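Long-range contacts in Exo beta-1,2-glucooligosaccharide sophorohydrolase (non-reducing end) (Parabacteroides distasonis ATCC 8503, PDB 5Z06), which hydrolyses linear beta-1,2-glucan and beta-1,2-glucooligosaccharides of four or more units, releasing sophorose from the non-reducing end as an exo-acting glycoside hydrolase: residues 74-79 / 380-385; 321-326 / 370-375; 330-335 / 670-675; 363-368 / 429-434; 469-474 / 695-700. All coordinates share one frame; numbering follows the deposited sequence.

Contact 1 (74-79 / 380-385); sequences PVRGND and VAFFGP
Two beta turns meet corner to corner, R76 and G77 of a type II turn (V75 to N78) against F382 and F383 of a type I turn (A381 to G384), where the N-terminal beta-sheet region abuts the mainly helical part of the chain, probably the (alpha/alpha) barrel that carries the glycosidase activity. F382 makes the largest contribution. Its CG stands anti to the backbone N (chi1 -174°), and the outer rim of the ring arrives edge first. CZ of F382 lies 3.7 Å from N of G77, and CE1 of F382 is 3.8 Å from OD2 of D79; both partners sit near the ring plane. Around the same rim, CE2 of F382 is 4.0 Å from CG of R76, so the aliphatic part of the arginine flanks the ring edge. G77 has positive phi (72°), as the third position of a type II turn requires. The charges in this interface are answered by other residues: R76 forms salt bridges with D592 and E312, D79 with K153 and R317. Within the first turn, ND2 of N78 donates to O of R76 at 3.2 Å from above the carbonyl plane. At the exposed rim, CE1 of F383 lies 3.7 Å from NH1 of R76; the guanidinium and ring planes are 71° apart and the nitrogen sits at the ring edge, an edge contact and not a cation-pi stack.

Contact 2 (321-326 / 370-375); sequences IATGAS and HFIDGT
I321 and A322 pair with I372 and F371 as a two-stranded antiparallel ladder, and its tight side is the one carrying I321, I372 and T323. The hydrogen-bonded pair is closed by N of I321 to O of I372 at 2.7 Å, nearly along the C=O axis (168°), and by N of I372 to O of I321 at 3.0 Å. Past the strand end, N of T323 continues the ladder to O of H370 at 2.8 Å, while the T323 hydroxyl has its stronger partner in O of S369. Here T323 CG2 meets CD1 of I372 at 3.3 Å, closer than usual for two carbons. The I321 and I372 side chains run alongside each other in the same direction, with CD1 of I321 4.0 Å from CB of I372. The I321 chi1 of 65° places CG1 between its own N and carbonyl carbon, next to O of I372. On the reverse face the fit across the strands is lighter: CB of A322 reaches CE1 of F371 at 3.9 Å and the edge of the H370 ring, whose face packs on F371. The far end is looser still: the D373 side chain points away and anchors an Asx turn (T375 N to D373 OD1, 2.9 Å), with T375 exposed. A322 is the N-cap of helix 323-338, and its O accepts from N and OG of S326 from opposite faces. The ladder thus leads straight into that helix, with T323 and H370 resting on E394 of helix 392-408 and the F371 ring meeting F382 and F383 edge-to-face.

Contact 3 (330-335 / 670-675); sequences IMAIVA and PVTVMI
The first torsions of V673 and T672 turn methyl groups onto M331, A332 and A335. In V673, chi1 of 168° sends CG1 anti to the backbone N and leaves CG2 anti to the carbonyl carbon; CG2 then lies 3.5 Å from CB of M331 and 3.4 Å from N of A332. In T672, chi1 of -58° sets OG1 beside its own N and CG2 anti to that N. CG2 of T672 is 4.0 Å from CB of A335, one turn on from A332, whose CB lies 4.0 Å from CB of T672. The methyl packs across the interface, while the hydroxyl is hydrogen-bonded to O of Q292. With small alanines at the interface (A335 directed at the second helix), the segment axes approach to 8.3 Å at a crossing angle of 50°, and the CA atoms of A332 and V673 stand 5.3 Å apart. No hydrogen bond joins the two segments. This is helix-helix packing within the alpha/alpha barrel expected of this glycosidase family: helix 323-338 rests its I330 and I333 on helix 344-360 and its M331 and V334 on helix 392-408, while V671, T672 and I675 of helix 665-680 touch helix 284-297.

Contact 4 (363-368 / 429-434); sequences KFHGAV and NVEWSW
ND1 of H365 donates to OE1 of E431 at 2.6 Å, a His-carboxylate hydrogen bond and the shortest polar bond between the two loops. The oxygen lies in the imidazole plane, whereas the donor meets OE1 from above the carboxylate plane, the two planes being 90° apart. A second bond anchors the backbones: N of E431 to O of H365, 2.7 Å. One imidazole face is stacked on the five-membered ring of W434, with centroids 3.5 Å apart and planes 12° from parallel, though the exact ring spacing is doubtful. The ND1 bond and the W434 stack together probably hold the ring's rotation. CB of H365 adds a CH-pi contact, 3.9 Å from that ring's centroid. H365 and G366 form the corner of a type I' turn, both with positive phi, and CA of G366 makes a CA-H...O contact with O of N429 (3.2 Å). W448 meets both H365 and W434 edge-to-face, extending the aromatic group. The loop 363-368 follows helix 344-360 and leads to strand 371-373, the loop 429-434 follows helix 414-428; A367 and V430 lean on T395 and F399 of helix 392-408, and W432 packs on helix 467-475.

Contact 5 (469-474 / 695-700); sequences TYMLAI and KGIQKI
G696, which has no side chain, comes first along the second helix: its CA is 5.6 Å from CA of I474, the nearest backbone approach, and its O lies 4.1 Å from CG2 of I474. I697 follows; its CB points away from the first helix, but chi2 of -74° places CD1 back near the interface, 3.9 Å from SD of M471. One turn after G696, I700 makes the largest contribution from this helix. CD1 of I700 sits 3.6 Å from SD of M471 and 3.6 Å from CD1 of I474, touching both the thioether and the isoleucine tip. The I700 side chain crosses those of M471 and I474 at about a right angle. M471 reaches this point by a bent chain, chi2 of -78° placing SD. The segment axes approach to 9.0 Å at a crossing angle of 105°, so contact is confined to one short patch. It contains no hydrogen bond between the segments and is almost wholly apolar. Helix 691-702, the last of the modelled chain, is thereby laid across helix 467-475; Y486 of helix 485-490 touches M471, I474 and I700, and T469 and L472 pack on helix 392-408.

Contacts 2, 3 and 5 are buried, contact 4 is partly buried and contact 1 lies at the surface. Chemistry differs with the elements joined: contacts 3 and 5 are apolar helix crossings without hydrogen bonds between their segments, contact 2 is a backbone ladder, and contacts 1 and 4 set aromatic rings beside polar groups. Contacts 2 and 3 share helix 323-338, one at its start and one further along. Contact 1 touches contact 2 through F383 on H370 and a probable hydrogen bond from V380 N to F371 O. Contact 4 connects to contact 2 through V368 on T323 and to contact 5 through W432 on A473. Contacts 1 and 5 are farthest apart, with centres about 33 Å from each other.

Contact 1 (74-79 / 380-385)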
# COMPACT_ATOMS: atom_id res chain seq x y z
N PRO A 74 -7.32 -10.53 3.10
CA PRO A 74 -8.02 -9.24 3.13
C PRO A 74 -7.13 -8.12 2.66
O PRO A 74 -5.92 -8.12 2.91
CB PRO A 74 -8.38 -9.05 4.60
CG PRO A 74 -7.44 -9.94 5.33
CD PRO A 74 -7.31 -11.14 4.43
N VAL A 75 -7.71 -7.20 1.91
CA VAL A 75 -6.95 -6.10 1.38
C VAL A 75 -7.78 -4.86 1.67
O VAL A 75 -8.98 -4.82 1.36
CB VAL A 75 -6.72 -6.25 -0.13
CG1 VAL A 75 -5.92 -5.08 -0.66
CG2 VAL A 75 -5.99 -7.56 -0.43
N ARG A 76 -7.12 -3.86 2.25
CA ARG A 76 -7.74 -2.59 2.58
C ARG A 76 -8.58 -2.11 1.40
O ARG A 76 -8.12 -2.10 0.25
CB ARG A 76 -6.66 -1.57 2.93
CG ARG A 76 -7.16 -0.15 3.18
CD ARG A 76 -5.99 0.77 3.43
NE ARG A 76 -5.33 0.42 4.67
CZ ARG A 76 -5.50 1.01 5.85
NH1 ARG A 76 -6.29 2.08 6.01
NH2 ARG A 76 -4.85 0.54 6.89
N GLY A 77 -9.82 -1.74 1.69
CA GLY A 77 -10.72 -1.21 0.66
C GLY A 77 -11.25 -2.21 -0.36
O GLY A 77 -11.96 -1.80 -1.28
N ASN A 78 -10.91 -3.50 -0.21
CA ASN A 78 -11.48 -4.57 -1.04
C ASN A 78 -12.72 -5.03 -0.29
O ASN A 78 -12.68 -5.91 0.58
CB ASN A 78 -10.51 -5.75 -1.27
CG ASN A 78 -9.38 -5.42 -2.22
OD1 ASN A 78 -9.01 -6.25 -3.05
ND2 ASN A 78 -8.79 -4.24 -2.07
N ASP A 79 -13.81 -4.35 -0.60
CA ASP A 79 -15.09 -4.48 0.11
C ASP A 79 -16.25 -4.77 -0.81
O ASP A 79 -17.25 -5.29 -0.35
CB ASP A 79 -15.38 -3.18 0.88
CG ASP A 79 -14.23 -2.77 1.79
OD1 ASP A 79 -13.71 -3.66 2.50
OD2 ASP A 79 -13.82 -1.58 1.77
N VAL A 380 -16.26 9.90 2.63
CA VAL A 380 -16.48 8.48 2.83
C VAL A 380 -16.05 8.22 4.26
O VAL A 380 -14.94 8.56 4.64
CB VAL A 380 -15.64 7.63 1.83
CG1 VAL A 380 -15.81 6.14 2.10
CG2 VAL A 380 -16.02 7.98 0.39
N ALA A 381 -16.93 7.61 5.04
CA ALA A 381 -16.67 7.29 6.43
C ALA A 381 -16.00 5.92 6.49
O ALA A 381 -16.47 4.97 7.11
CB ALA A 381 -17.97 7.33 7.22
N PHE A 382 -14.83 5.85 5.85
CA PHE A 382 -14.13 4.60 5.65
C PHE A 382 -13.69 3.96 6.96
O PHE A 382 -13.72 2.75 7.07
CB PHE A 382 -12.91 4.84 4.77
CG PHE A 382 -12.19 3.59 4.37
CD1 PHE A 382 -12.84 2.60 3.64
CD2 PHE A 382 -10.86 3.38 4.74
CE1 PHE A 382 -12.19 1.45 3.27
CE2 PHE A 382 -10.20 2.23 4.37
CZ PHE A 382 -10.86 1.26 3.63
N PHE A 383 -13.27 4.77 7.92
CA PHE A 383 -12.84 4.28 9.24
C PHE A 383 -13.97 4.06 10.25
O PHE A 383 -13.71 3.68 11.41
CB PHE A 383 -11.79 5.22 9.85
CG PHE A 383 -10.44 5.14 9.21
CD1 PHE A 383 -10.11 4.17 8.26
CD2 PHE A 383 -9.46 6.01 9.63
CE1 PHE A 383 -8.84 4.11 7.73
CE2 PHE A 383 -8.19 5.96 9.10
CZ PHE A 383 -7.89 5.01 8.14
N GLY A 384 -15.20 4.31 9.83
CA GLY A 384 -16.35 4.07 10.66
C GLY A 384 -17.23 5.29 10.65
O GLY A 384 -16.79 6.38 10.25
N PRO A 385 -18.48 5.13 11.11
CA PRO A 385 -19.50 6.20 11.03
C PRO A 385 -19.18 7.44 11.87
O PRO A 385 -19.71 8.50 11.61
CB PRO A 385 -20.77 5.49 11.51
CG PRO A 385 -20.27 4.45 12.48
CD PRO A 385 -18.98 3.95 11.85

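Contact 2 (321-326 / 370-375)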
# COMPACT_ATOMS: atom_id res chain seq x y z
N ILE A 321 -10.47 8.55 -2.46
CA ILE A 321 -9.18 9.19 -2.28
C ILE A 321 -8.93 9.51 -0.83
O ILE A 321 -9.85 9.67 -0.04
CB ILE A 321 -8.97 10.41 -3.20
CG1 ILE A 321 -9.92 11.57 -2.92
CG2 ILE A 321 -9.05 9.96 -4.64
CD1 ILE A 321 -9.34 12.63 -2.02
N ALA A 322 -7.65 9.48 -0.48
CA ALA A 322 -7.20 9.81 0.87
C ALA A 322 -6.58 11.19 0.75
O ALA A 322 -5.71 11.41 -0.09
CB ALA A 322 -6.18 8.80 1.35
N THR A 323 -7.06 12.12 1.56
CA THR A 323 -6.66 13.50 1.42
C THR A 323 -5.25 13.76 1.88
O THR A 323 -4.56 14.56 1.28
CB THR A 323 -7.62 14.40 2.19
OG1 THR A 323 -7.74 13.88 3.50
CG2 THR A 323 -8.96 14.39 1.50
N GLY A 324 -4.80 13.09 2.95
CA GLY A 324 -3.40 13.24 3.37
C GLY A 324 -2.39 12.69 2.37
O GLY A 324 -1.43 13.38 2.00
N ALA A 325 -2.63 11.46 1.92
CA ALA A 325 -1.84 10.86 0.87
C ALA A 325 -1.87 11.70 -0.39
O ALA A 325 -0.91 11.74 -1.16
CB ALA A 325 -2.39 9.48 0.57
N SER A 326 -2.99 12.36 -0.61
CA SER A 326 -3.15 13.22 -1.77
C SER A 326 -2.27 14.42 -1.69
O SER A 326 -1.70 14.84 -2.69
CB SER A 326 -4.61 13.63 -1.94
OG SER A 326 -5.36 12.52 -2.38
N HIS A 370 -10.76 12.70 5.78
CA HIS A 370 -9.69 11.81 5.44
C HIS A 370 -9.94 11.21 4.07
O HIS A 370 -9.05 11.16 3.24
CB HIS A 370 -9.66 10.68 6.46
CG HIS A 370 -8.44 9.83 6.40
ND1 HIS A 370 -7.99 9.14 7.50
CD2 HIS A 370 -7.58 9.54 5.39
CE1 HIS A 370 -6.91 8.45 7.18
NE2 HIS A 370 -6.63 8.69 5.91
N PHE A 371 -11.16 10.74 3.87
CA PHE A 371 -11.53 10.06 2.66
C PHE A 371 -12.65 10.79 1.97
O PHE A 371 -13.60 11.25 2.62
CB PHE A 371 -11.93 8.66 2.98
CG PHE A 371 -10.84 7.90 3.66
CD1 PHE A 371 -9.75 7.46 2.92
CD2 PHE A 371 -10.90 7.63 5.02
CE1 PHE A 371 -8.72 6.76 3.54
CE2 PHE A 371 -9.89 6.92 5.64
CZ PHE A 371 -8.80 6.46 4.89
N ILE A 372 -12.50 10.91 0.66
CA ILE A 372 -13.51 11.50 -0.19
C ILE A 372 -13.71 10.58 -1.38
O ILE A 372 -12.77 9.94 -1.88
CB ILE A 372 -13.09 12.89 -0.66
CG1 ILE A 372 -12.51 13.71 0.51
CG2 ILE A 372 -14.28 13.59 -1.31
CD1 ILE A 372 -11.93 15.06 0.12
N ASP A 373 -14.95 10.51 -1.85
CA ASP A 373 -15.25 9.80 -3.06
C ASP A 373 -14.89 10.77 -4.18
O ASP A 373 -15.50 11.83 -4.32
CB ASP A 373 -16.73 9.36 -3.09
CG ASP A 373 -17.08 8.53 -4.31
OD1 ASP A 373 -16.58 8.82 -5.42
OD2 ASP A 373 -17.88 7.60 -4.17
N GLY A 374 -13.87 10.40 -4.95
CA GLY A 374 -13.35 11.23 -6.02
C GLY A 374 -14.33 11.55 -7.12
O GLY A 374 -14.18 12.54 -7.80
N THR A 375 -15.34 10.71 -7.29
CA THR A 375 -16.36 10.91 -8.29
C THR A 375 -17.46 11.85 -7.82
O THR A 375 -18.18 12.37 -8.63
CB THR A 375 -17.03 9.57 -8.68
OG1 THR A 375 -17.69 9.00 -7.54
CG2 THR A 375 -15.99 8.57 -9.21

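Contact 3 (330-335 / 670-675)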
# COMPACT_ATOMS: atom_id res chain seq x y z
N ILE A 330 0.47 15.13 -4.37
CA ILE A 330 0.58 16.47 -4.93
C ILE A 330 2.03 16.89 -4.98
O ILE A 330 2.50 17.40 -6.00
CB ILE A 330 -0.30 17.42 -4.09
CG1 ILE A 330 -1.73 17.36 -4.64
CG2 ILE A 330 0.24 18.84 -4.05
CD1 ILE A 330 -2.76 17.96 -3.70
N MET A 331 2.74 16.65 -3.89
CA MET A 331 4.16 16.95 -3.80
C MET A 331 5.01 16.04 -4.66
O MET A 331 5.93 16.53 -5.31
CB MET A 331 4.63 16.93 -2.35
CG MET A 331 3.93 18.02 -1.59
SD MET A 331 4.06 17.73 0.16
CE MET A 331 5.54 18.66 0.41
N ALA A 332 4.65 14.75 -4.71
CA ALA A 332 5.26 13.82 -5.64
C ALA A 332 5.06 14.28 -7.07
O ALA A 332 5.97 14.14 -7.90
CB ALA A 332 4.69 12.41 -5.45
N ILE A 333 3.88 14.81 -7.38
CA ILE A 333 3.63 15.28 -8.74
C ILE A 333 4.49 16.51 -9.06
O ILE A 333 5.09 16.59 -10.14
CB ILE A 333 2.14 15.53 -9.02
CG1 ILE A 333 1.38 14.22 -8.98
CG2 ILE A 333 1.98 16.12 -10.40
CD1 ILE A 333 -0.12 14.35 -8.82
N VAL A 334 4.59 17.44 -8.13
CA VAL A 334 5.46 18.59 -8.34
C VAL A 334 6.90 18.14 -8.63
O VAL A 334 7.53 18.60 -9.60
CB VAL A 334 5.41 19.55 -7.14
CG1 VAL A 334 6.52 20.57 -7.18
CG2 VAL A 334 4.07 20.25 -7.13
N ALA A 335 7.41 17.21 -7.80
CA ALA A 335 8.73 16.63 -8.01
C ALA A 335 8.81 16.02 -9.40
O ALA A 335 9.81 16.21 -10.08
CB ALA A 335 9.03 15.57 -6.96
N PRO A 670 5.87 9.82 -0.08
CA PRO A 670 6.99 10.28 0.72
C PRO A 670 8.32 9.87 0.17
O PRO A 670 9.30 10.59 0.35
CB PRO A 670 6.73 9.62 2.08
CG PRO A 670 5.26 9.75 2.18
CD PRO A 670 4.78 9.35 0.79
N VAL A 671 8.35 8.74 -0.52
CA VAL A 671 9.61 8.27 -1.08
C VAL A 671 10.05 9.24 -2.19
O VAL A 671 11.18 9.76 -2.17
CB VAL A 671 9.48 6.84 -1.61
CG1 VAL A 671 10.79 6.40 -2.28
CG2 VAL A 671 9.08 5.91 -0.46
N THR A 672 9.16 9.51 -3.12
CA THR A 672 9.47 10.47 -4.19
C THR A 672 9.88 11.81 -3.60
O THR A 672 10.89 12.37 -3.97
CB THR A 672 8.26 10.66 -5.10
OG1 THR A 672 7.89 9.38 -5.64
CG2 THR A 672 8.56 11.65 -6.27
N VAL A 673 9.09 12.28 -2.64
CA VAL A 673 9.21 13.63 -2.15
C VAL A 673 10.48 13.80 -1.35
O VAL A 673 11.20 14.76 -1.54
CB VAL A 673 8.01 14.00 -1.28
CG1 VAL A 673 8.27 15.30 -0.52
CG2 VAL A 673 6.77 14.13 -2.14
N MET A 674 10.74 12.86 -0.43
CA MET A 674 11.92 12.98 0.42
C MET A 674 13.18 12.65 -0.35
O MET A 674 14.23 13.22 -0.09
CB MET A 674 11.78 12.11 1.67
CG MET A 674 10.65 12.61 2.53
SD MET A 674 11.02 14.24 3.18
CE MET A 674 11.29 13.85 4.90
N ILE A 675 13.10 11.73 -1.31
CA ILE A 675 14.23 11.59 -2.24
C ILE A 675 14.51 12.95 -2.83
O ILE A 675 15.65 13.39 -2.79
CB ILE A 675 14.03 10.52 -3.31
CG1 ILE A 675 14.19 9.14 -2.64
CG2 ILE A 675 15.06 10.67 -4.43
CD1 ILE A 675 13.81 7.95 -3.49

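Contact 4 (363-368 / 429-434)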
# COMPACT_ATOMS: atom_id res chain seq x y z
N LYS A 363 -16.58 20.27 2.91
CA LYS A 363 -15.74 20.91 3.90
C LYS A 363 -16.40 20.76 5.25
O LYS A 363 -17.61 20.61 5.36
CB LYS A 363 -15.54 22.40 3.62
CG LYS A 363 -15.03 22.72 2.24
CD LYS A 363 -13.82 21.88 1.87
CE LYS A 363 -13.20 22.39 0.60
NZ LYS A 363 -14.21 22.39 -0.49
N PHE A 364 -15.56 20.80 6.28
CA PHE A 364 -15.97 20.65 7.67
C PHE A 364 -15.22 21.72 8.41
O PHE A 364 -14.06 21.54 8.79
CB PHE A 364 -15.66 19.24 8.13
CG PHE A 364 -16.31 18.20 7.27
CD1 PHE A 364 -17.67 17.90 7.43
CD2 PHE A 364 -15.58 17.57 6.24
CE1 PHE A 364 -18.28 16.96 6.61
CE2 PHE A 364 -16.18 16.64 5.42
CZ PHE A 364 -17.53 16.33 5.60
N HIS A 365 -15.87 22.88 8.51
CA HIS A 365 -15.21 24.13 8.86
C HIS A 365 -13.94 24.35 8.01
O HIS A 365 -12.82 24.61 8.50
CB HIS A 365 -15.02 24.19 10.38
CG HIS A 365 -16.31 24.40 11.11
ND1 HIS A 365 -16.86 25.64 11.27
CD2 HIS A 365 -17.21 23.52 11.59
CE1 HIS A 365 -18.02 25.53 11.90
NE2 HIS A 365 -18.26 24.25 12.09
N GLY A 366 -14.13 24.18 6.71
CA GLY A 366 -13.06 24.39 5.74
C GLY A 366 -12.04 23.27 5.62
O GLY A 366 -11.30 23.21 4.62
N ALA A 367 -12.00 22.38 6.62
CA ALA A 367 -11.13 21.22 6.56
C ALA A 367 -11.77 20.18 5.69
O ALA A 367 -12.98 20.23 5.41
CB ALA A 367 -10.88 20.66 7.96
N VAL A 368 -10.97 19.21 5.28
CA VAL A 368 -11.48 18.08 4.52
C VAL A 368 -11.49 16.86 5.41
O VAL A 368 -10.80 16.79 6.43
CB VAL A 368 -10.67 17.79 3.23
CG1 VAL A 368 -10.79 18.92 2.24
CG2 VAL A 368 -9.20 17.48 3.52
N ASN A 429 -9.63 29.34 3.98
CA ASN A 429 -10.89 28.92 4.58
C ASN A 429 -10.83 27.68 5.44
O ASN A 429 -11.85 27.31 5.99
CB ASN A 429 -11.98 28.81 3.51
CG ASN A 429 -12.34 30.17 2.96
OD1 ASN A 429 -12.43 31.13 3.72
ND2 ASN A 429 -12.51 30.26 1.66
N VAL A 430 -9.66 27.08 5.62
CA VAL A 430 -9.54 25.99 6.59
C VAL A 430 -9.64 26.63 7.97
O VAL A 430 -8.72 27.34 8.42
CB VAL A 430 -8.23 25.19 6.51
CG1 VAL A 430 -8.24 24.09 7.56
CG2 VAL A 430 -8.04 24.59 5.14
N GLU A 431 -10.75 26.39 8.66
CA GLU A 431 -10.94 26.97 9.99
C GLU A 431 -10.20 26.15 11.05
O GLU A 431 -10.81 25.42 11.84
CB GLU A 431 -12.42 27.08 10.32
CG GLU A 431 -13.23 27.87 9.32
CD GLU A 431 -14.71 27.60 9.43
OE1 GLU A 431 -15.20 27.48 10.58
OE2 GLU A 431 -15.38 27.50 8.37
N TRP A 432 -8.88 26.30 11.08
CA TRP A 432 -8.03 25.58 12.04
C TRP A 432 -8.52 25.80 13.48
O TRP A 432 -8.60 24.86 14.26
CB TRP A 432 -6.56 26.00 11.93
CG TRP A 432 -5.99 25.83 10.55
CD1 TRP A 432 -5.81 26.79 9.63
CD2 TRP A 432 -5.53 24.61 9.96
NE1 TRP A 432 -5.26 26.27 8.49
CE2 TRP A 432 -5.09 24.92 8.67
CE3 TRP A 432 -5.45 23.29 10.39
CZ2 TRP A 432 -4.61 23.96 7.79
CZ3 TRP A 432 -4.95 22.35 9.53
CH2 TRP A 432 -4.55 22.69 8.24
N SER A 433 -8.85 27.05 13.81
CA SER A 433 -9.30 27.44 15.14
C SER A 433 -10.52 26.69 15.59
O SER A 433 -10.65 26.39 16.76
CB SER A 433 -9.57 28.95 15.21
OG SER A 433 -10.39 29.35 14.13
N TRP A 434 -11.41 26.38 14.65
CA TRP A 434 -12.57 25.56 14.92
C TRP A 434 -12.18 24.25 15.58
O TRP A 434 -12.84 23.80 16.50
CB TRP A 434 -13.34 25.24 13.65
CG TRP A 434 -14.47 24.33 13.93
CD1 TRP A 434 -14.49 22.97 13.75
CD2 TRP A 434 -15.73 24.67 14.53
NE1 TRP A 434 -15.68 22.46 14.18
CE2 TRP A 434 -16.47 23.47 14.65
CE3 TRP A 434 -16.31 25.87 14.96
CZ2 TRP A 434 -17.77 23.44 15.17
CZ3 TRP A 434 -17.60 25.85 15.47
CH2 TRP A 434 -18.31 24.64 15.59

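Contact 5 (469-474 / 695-700)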
# COMPACT_ATOMS: atom_id res chain seq x y z
N THR A 469 0.18 19.78 11.34
CA THR A 469 -1.18 20.17 11.70
C THR A 469 -1.17 21.42 12.58
O THR A 469 -1.94 22.38 12.37
CB THR A 469 -1.91 19.02 12.41
OG1 THR A 469 -1.63 17.77 11.74
CG2 THR A 469 -3.40 19.28 12.41
N TYR A 470 -0.28 21.44 13.56
CA TYR A 470 -0.10 22.64 14.38
C TYR A 470 0.57 23.74 13.59
O TYR A 470 0.18 24.88 13.69
CB TYR A 470 0.68 22.34 15.64
CG TYR A 470 -0.18 21.73 16.70
CD1 TYR A 470 -0.35 20.36 16.78
CD2 TYR A 470 -0.85 22.54 17.62
CE1 TYR A 470 -1.13 19.80 17.76
CE2 TYR A 470 -1.65 21.99 18.59
CZ TYR A 470 -1.79 20.63 18.66
OH TYR A 470 -2.59 20.10 19.63
N MET A 471 1.56 23.38 12.80
CA MET A 471 2.25 24.37 12.00
C MET A 471 1.25 25.09 11.14
O MET A 471 1.17 26.32 11.20
CB MET A 471 3.31 23.73 11.12
CG MET A 471 4.48 23.18 11.90
SD MET A 471 5.59 24.49 12.42
CE MET A 471 6.03 23.77 13.98
N LEU A 472 0.47 24.34 10.38
CA LEU A 472 -0.44 24.95 9.42
C LEU A 472 -1.55 25.69 10.11
O LEU A 472 -1.93 26.77 9.66
CB LEU A 472 -0.97 23.95 8.41
CG LEU A 472 0.12 23.53 7.41
CD1 LEU A 472 -0.33 22.32 6.60
CD2 LEU A 472 0.46 24.65 6.45
N ALA A 473 -2.03 25.14 11.22
CA ALA A 473 -3.02 25.81 12.03
C ALA A 473 -2.56 27.20 12.45
O ALA A 473 -3.33 28.12 12.40
CB ALA A 473 -3.39 24.98 13.25
N ILE A 474 -1.30 27.31 12.84
CA ILE A 474 -0.67 28.55 13.26
C ILE A 474 -0.34 29.47 12.06
O ILE A 474 -0.26 30.70 12.20
CB ILE A 474 0.61 28.19 14.07
CG1 ILE A 474 0.23 27.46 15.37
CG2 ILE A 474 1.45 29.43 14.42
CD1 ILE A 474 1.38 26.71 16.02
N LYS A 695 5.73 33.23 8.19
CA LYS A 695 5.15 33.92 9.35
C LYS A 695 4.91 32.99 10.54
O LYS A 695 5.20 33.36 11.67
CB LYS A 695 3.85 34.67 9.04
CG LYS A 695 4.04 36.17 8.83
CD LYS A 695 4.84 36.45 7.55
CE LYS A 695 4.70 37.88 7.03
NZ LYS A 695 4.47 37.90 5.55
N GLY A 696 4.35 31.82 10.28
CA GLY A 696 4.01 30.89 11.35
C GLY A 696 5.24 30.37 12.06
O GLY A 696 5.26 30.28 13.29
N ILE A 697 6.27 30.06 11.27
CA ILE A 697 7.56 29.61 11.79
C ILE A 697 8.17 30.69 12.67
O ILE A 697 8.64 30.39 13.78
CB ILE A 697 8.54 29.26 10.65
CG1 ILE A 697 8.07 28.02 9.87
CG2 ILE A 697 9.97 29.07 11.16
CD1 ILE A 697 8.24 26.70 10.57
N GLN A 698 8.19 31.92 12.15
CA GLN A 698 8.70 33.07 12.91
C GLN A 698 7.99 33.13 14.25
O GLN A 698 8.62 33.21 15.30
CB GLN A 698 8.47 34.40 12.19
CG GLN A 698 9.40 34.69 11.03
CD GLN A 698 9.01 35.97 10.28
OE1 GLN A 698 8.18 36.78 10.74
NE2 GLN A 698 9.62 36.16 9.10
N LYS A 699 6.66 33.09 14.20
CA LYS A 699 5.85 33.20 15.40
C LYS A 699 6.18 32.10 16.39
O LYS A 699 6.25 32.36 17.58
CB LYS A 699 4.36 33.15 15.08
CG LYS A 699 3.82 34.39 14.42
CD LYS A 699 2.35 34.19 14.11
CE LYS A 699 1.78 35.40 13.40
NZ LYS A 699 0.36 35.12 13.12
N ILE A 700 6.37 30.87 15.91
CA ILE A 700 6.59 29.76 16.82
C ILE A 700 7.97 29.90 17.42
O ILE A 700 8.13 29.77 18.63
CB ILE A 700 6.42 28.38 16.16
CG1 ILE A 700 4.96 28.17 15.76
CG2 ILE A 700 6.82 27.29 17.14
CD1 ILE A 700 4.76 27.10 14.70